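Local atomic coordinates of rhamnonate dehydratase (Gibberella zeae PH-1, PDB entry 3FXG), a protein that probably dehydrates L-rhamnonate to 2-keto-3-deoxy-L-rhamnonate as a magnesium-dependent member of the enolase superfamily. Residues V152-I156 and G157-K161; P368-K372 and G373-T377. All coordinates share one frame; numbering follows the deposited sequence.

Contact 1: V152-I156 and G157-K161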
loop_
_atom_site.group_PDB
_atom_site.type_symbol
_atom_site.label_atom_id
_atom_site.label_comp_id
_atom_site.label_asym_id
_atom_site.label_seq_id
_atom_site.Cartn_x
_atom_site.Cartn_y
_atom_site.Cartn_z
ATOM N N VAL A 152 -25.663 -21.492 30.529
ATOM C CA VAL A 152 -24.794 -20.381 30.139
ATOM C C VAL A 152 -25.218 -19.729 28.825
ATOM O O VAL A 152 -25.181 -18.503 28.695
ATOM C CB VAL A 152 -23.316 -20.832 30.024
ATOM C CG1 VAL A 152 -22.469 -19.736 29.377
ATOM C CG2 VAL A 152 -22.767 -21.150 31.406
ATOM N N TYR A 153 -25.636 -20.533 27.851
ATOM C CA TYR A 153 -26.024 -19.967 26.564
ATOM C C TYR A 153 -27.169 -18.958 26.672
ATOM O O TYR A 153 -27.248 -18.018 25.884
ATOM C CB TYR A 153 -26.353 -21.088 25.559
ATOM C CG TYR A 153 -27.743 -21.695 25.631
ATOM C CD1 TYR A 153 -28.792 -21.170 24.874
ATOM C CD2 TYR A 153 -27.993 -22.832 26.403
ATOM C CE1 TYR A 153 -30.055 -21.766 24.873
ATOM C CE2 TYR A 153 -29.259 -23.437 26.413
ATOM C CZ TYR A 153 -30.282 -22.898 25.641
ATOM O OH TYR A 153 -31.520 -23.499 25.609
ATOM N N ARG A 154 -28.042 -19.135 27.660
ATOM C CA ARG A 154 -29.162 -18.212 27.852
ATOM C C ARG A 154 -28.710 -16.895 28.483
ATOM O O ARG A 154 -29.495 -15.948 28.591
ATOM C CB ARG A 154 -30.234 -18.846 28.746
ATOM C CG ARG A 154 -30.970 -20.012 28.118
ATOM C CD ARG A 154 -31.780 -19.576 26.906
ATOM N NE ARG A 154 -32.629 -20.659 26.418
ATOM C CZ ARG A 154 -33.271 -20.646 25.254
ATOM N NH1 ARG A 154 -33.167 -19.599 24.443
ATOM N NH2 ARG A 154 -34.004 -21.689 24.893
ATOM N N LEU A 155 -27.448 -16.842 28.900
ATOM C CA LEU A 155 -26.886 -15.647 29.526
ATOM C C LEU A 155 -25.985 -14.850 28.582
ATOM O O LEU A 155 -25.598 -13.726 28.894
ATOM C CB LEU A 155 -26.062 -16.036 30.760
ATOM C CG LEU A 155 -26.769 -16.785 31.893
ATOM C CD1 LEU A 155 -25.780 -17.040 33.031
ATOM C CD2 LEU A 155 -27.945 -15.959 32.384
ATOM N N ILE A 156 -25.653 -15.423 27.431
ATOM C CA ILE A 156 -24.757 -14.737 26.504
ATOM C C ILE A 156 -25.317 -14.468 25.109
ATOM O O ILE A 156 -24.567 -14.420 24.134
ATOM C CB ILE A 156 -23.432 -15.511 26.358
ATOM C CG1 ILE A 156 -23.707 -16.930 25.854
ATOM C CG2 ILE A 156 -22.712 -15.566 27.701
ATOM C CD1 ILE A 156 -22.451 -17.743 25.588
ATOM N N GLY A 157 -26.629 -14.286 25.011
ATOM C CA GLY A 157 -27.213 -13.996 23.715
ATOM C C GLY A 157 -28.358 -14.895 23.322
ATOM O O GLY A 157 -29.054 -14.616 22.342
ATOM N N GLY A 158 -28.556 -15.972 24.078
ATOM C CA GLY A 158 -29.637 -16.894 23.782
ATOM C C GLY A 158 -29.286 -17.890 22.693
ATOM O O GLY A 158 -28.115 -18.166 22.436
ATOM N N ALA A 159 -30.306 -18.433 22.043
ATOM C CA ALA A 159 -30.082 -19.404 20.985
ATOM C C ALA A 159 -30.312 -18.790 19.613
ATOM O O ALA A 159 -31.408 -18.316 19.314
ATOM C CB ALA A 159 -31.006 -20.611 21.182
ATOM N N THR A 160 -29.270 -18.785 18.787
ATOM C CA THR A 160 -29.386 -18.254 17.436
ATOM C C THR A 160 -29.768 -19.405 16.510
ATOM O O THR A 160 -30.024 -19.211 15.325
ATOM C CB THR A 160 -28.070 -17.604 16.961
ATOM O OG1 THR A 160 -26.982 -18.520 17.142
ATOM C CG2 THR A 160 -27.801 -16.331 17.750
ATOM N N LYS A 161 -29.794 -20.607 17.077
ATOM C CA LYS A 161 -30.179 -21.818 16.361
ATOM C C LYS A 161 -30.628 -22.832 17.403
ATOM O O LYS A 161 -30.181 -22.794 18.549
ATOM C CB LYS A 161 -29.011 -22.368 15.538
ATOM C CG LYS A 161 -27.711 -22.520 16.299
ATOM C CD LYS A 161 -26.582 -22.871 15.345
ATOM C CE LYS A 161 -25.265 -22.302 15.832
ATOM N NZ LYS A 161 -25.357 -20.826 16.030
HETATM O O HOH W 1 -28.999 -13.726 26.360
#

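Contact 2: P368-K372 and G373-T377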
loop_
_atom_site.group_PDB
_atom_site.type_symbol
_atom_site.label_atom_id
_atom_site.label_comp_id
_atom_site.label_asym_id
_atom_site.label_seq_id
_atom_site.Cartn_x
_atom_site.Cartn_y
_atom_site.Cartn_z
ATOM N N PRO A 368 -23.027 -33.937 27.330
ATOM C CA PRO A 368 -23.853 -34.173 26.142
ATOM C C PRO A 368 -22.925 -34.515 24.976
ATOM O O PRO A 368 -21.976 -33.784 24.702
ATOM C CB PRO A 368 -24.571 -32.839 25.954
ATOM C CG PRO A 368 -23.559 -31.849 26.453
ATOM C CD PRO A 368 -23.046 -32.516 27.714
ATOM N N ILE A 369 -23.191 -35.627 24.300
ATOM C CA ILE A 369 -22.340 -36.056 23.192
ATOM C C ILE A 369 -23.094 -36.177 21.870
ATOM O O ILE A 369 -24.202 -36.703 21.823
ATOM C CB ILE A 369 -21.667 -37.405 23.533
ATOM C CG1 ILE A 369 -20.771 -37.228 24.759
ATOM C CG2 ILE A 369 -20.848 -37.906 22.350
ATOM C CD1 ILE A 369 -20.237 -38.526 25.318
ATOM N N PRO A 370 -22.491 -35.690 20.773
ATOM C CA PRO A 370 -23.122 -35.746 19.451
ATOM C C PRO A 370 -23.029 -37.107 18.769
ATOM O O PRO A 370 -22.434 -37.238 17.699
ATOM C CB PRO A 370 -22.384 -34.654 18.685
ATOM C CG PRO A 370 -20.999 -34.796 19.204
ATOM C CD PRO A 370 -21.217 -34.951 20.706
ATOM N N THR A 371 -23.627 -38.118 19.391
ATOM C CA THR A 371 -23.624 -39.471 18.838
ATOM C C THR A 371 -24.279 -39.529 17.455
ATOM O O THR A 371 -23.969 -40.410 16.649
ATOM C CB THR A 371 -24.361 -40.447 19.786
ATOM O OG1 THR A 371 -23.612 -40.585 21.001
ATOM C CG2 THR A 371 -24.505 -41.813 19.144
ATOM N N LYS A 372 -25.182 -38.591 17.187
ATOM C CA LYS A 372 -25.883 -38.525 15.905
ATOM C C LYS A 372 -25.351 -37.392 15.028
ATOM O O LYS A 372 -25.953 -37.052 14.013
ATOM C CB LYS A 372 -27.384 -38.314 16.121
ATOM C CG LYS A 372 -28.087 -39.399 16.924
ATOM C CD LYS A 372 -29.548 -39.015 17.144
ATOM C CE LYS A 372 -30.287 -40.050 17.972
ATOM N NZ LYS A 372 -29.710 -40.197 19.336
ATOM N N GLY A 373 -24.234 -36.798 15.432
ATOM C CA GLY A 373 -23.647 -35.723 14.650
ATOM C C GLY A 373 -24.222 -34.345 14.927
ATOM O O GLY A 373 -23.947 -33.396 14.189
ATOM N N TYR A 374 -25.015 -34.227 15.987
ATOM C CA TYR A 374 -25.609 -32.946 16.342
ATOM C C TYR A 374 -26.109 -32.943 17.782
ATOM O O TYR A 374 -26.261 -33.996 18.403
ATOM C CB TYR A 374 -26.780 -32.625 15.401
ATOM C CG TYR A 374 -28.023 -33.460 15.649
ATOM C CD1 TYR A 374 -28.966 -33.079 16.605
ATOM C CD2 TYR A 374 -28.228 -34.656 14.963
ATOM C CE1 TYR A 374 -30.083 -33.873 16.876
ATOM C CE2 TYR A 374 -29.338 -35.459 15.227
ATOM C CZ TYR A 374 -30.259 -35.062 16.184
ATOM O OH TYR A 374 -31.339 -35.866 16.458
ATOM N N LEU A 375 -26.338 -31.744 18.302
ATOM C CA LEU A 375 -26.880 -31.554 19.642
ATOM C C LEU A 375 -27.990 -30.516 19.501
ATOM O O LEU A 375 -28.102 -29.857 18.467
ATOM C CB LEU A 375 -25.815 -31.044 20.623
ATOM C CG LEU A 375 -24.709 -32.009 21.065
ATOM C CD1 LEU A 375 -23.895 -31.347 22.169
ATOM C CD2 LEU A 375 -25.315 -33.316 21.571
ATOM N N THR A 376 -28.810 -30.370 20.535
ATOM C CA THR A 376 -29.907 -29.413 20.498
ATOM C C THR A 376 -29.859 -28.506 21.717
ATOM O O THR A 376 -29.135 -28.781 22.676
ATOM C CB THR A 376 -31.266 -30.129 20.511
ATOM O OG1 THR A 376 -31.405 -30.837 21.747
ATOM C CG2 THR A 376 -31.372 -31.107 19.346
ATOM N N THR A 377 -30.633 -27.424 21.680
ATOM C CA THR A 377 -30.676 -26.500 22.805
ATOM C C THR A 377 -31.153 -27.254 24.041
ATOM O O THR A 377 -30.703 -26.989 25.157
ATOM C CB THR A 377 -31.636 -25.322 22.535
ATOM O OG1 THR A 377 -32.861 -25.818 21.983
ATOM C CG2 THR A 377 -31.009 -24.333 21.565
HETATM O O HOH W 2 -26.558 -36.814 18.846
#

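Contact 1: V152-I156 and G157-K161
Y153 and R154 both reach the methyl of A159 across a tight glycine turn, which joins a short helical stretch to the extended chain leading into the barrel of this enolase-superfamily fold. The turn resembles a Schellman motif opened by water. G158 N donates to Y153 O over five residues (3.0 Å), a weak bond with an N-H...O angle of 134°. The inner link is made by a water that accepts from G157 N at 2.8 Å and donates to R154 O. G157 and G158 both have positive phi, which lets the chain swing out of its helical course.

Y153 CG lies between its backbone N and carbonyl carbon (chi1 82°), bringing one ring edge to the G158 carbonyl: G158 C is in the ring plane and G158 O near it. Y153 CE1 also meets A159 CB, which comes in obliquely, at 4.0 Å. R154 bends at chi2 (-65°) and folds back along the tyrosine, with its CG over one ring face, 3.8 Å above the plane. Its guanidinium in turn has Y153 CE1 on one face, offset toward the rim, and comes obliquely to A159 N.

Both polar ends have partners beyond the turn: Y153 OH hydrogen-bonds D381 OD1, while R154 NH1 forms a long, weak ion pair with D105 of the second subunit. N108 of that subunit accepts a hydrogen bond from A159 N, so the turn is also part of a subunit interface. At the methyl itself, A159 CB stands 4.0 Å from R154 NH1.

Contact 2: P368-K372 and G373-T377
The Y374 ring lies against K372, whose side chain runs obliquely across it, while T376 CG2 sits at the ring edge in its plane. K372 CB approaches Y374 CE2 at 3.6 Å, and farther out the lysine's CD comes to 3.7 Å from Y374 OH. R163 makes a cation-pi contact with the same ring. With CG placed between the backbone N and the carbonyl carbon (chi1 73°), the tyrosine turns back over the loop that precedes it. The puckered ring of P370 brings its CB to the backbone of Y374, 3.8 Å from Y374 N.

P370-G373 forms a type I beta turn, overlapped by an inverse gamma turn centred on P370, whose T371 N to I369 O bond is weak. G373 N donates to P370 O at 2.9 Å, nearly straight at 159° but from well above the carbonyl plane. A water accepts from K372 N and donates to Y374 O, joining the turn to the start of the strand. L375 spreads its branches against the incoming chain: CD1 meets P368 CB at 4.1 Å and CD2 lies 3.6 Å from I369 O.

The turn leads into strand 374-376, which runs antiparallel to strand 163-169 through backbone bonds of G373 with F166 and L375 with L164. P368 and L375 pack on Y332 of helix 329-335, and I369 and P370 on Y346 of strand 344-347.

Following the chain from the N terminus, contact 1 closes a turn in the loop between helix 128-148 and strand 163-169; contact 2, much later, closes a turn at the end of the long loop that runs from strand 344-347 to strand 374-376. The two are in series and neither nest nor cross. They nevertheless meet in space, because strand 374-376 runs antiparallel beside strand 163-169 and delivers T377 to the first turn. There T377 CG2 packs 3.5 Å from K161 O, and T377 CB lies 3.6 Å from Y153 OH. T377 OG1 also hydrogen-bonds E162, so the start of strand 163-169 and the end of strand 374-376 are held together.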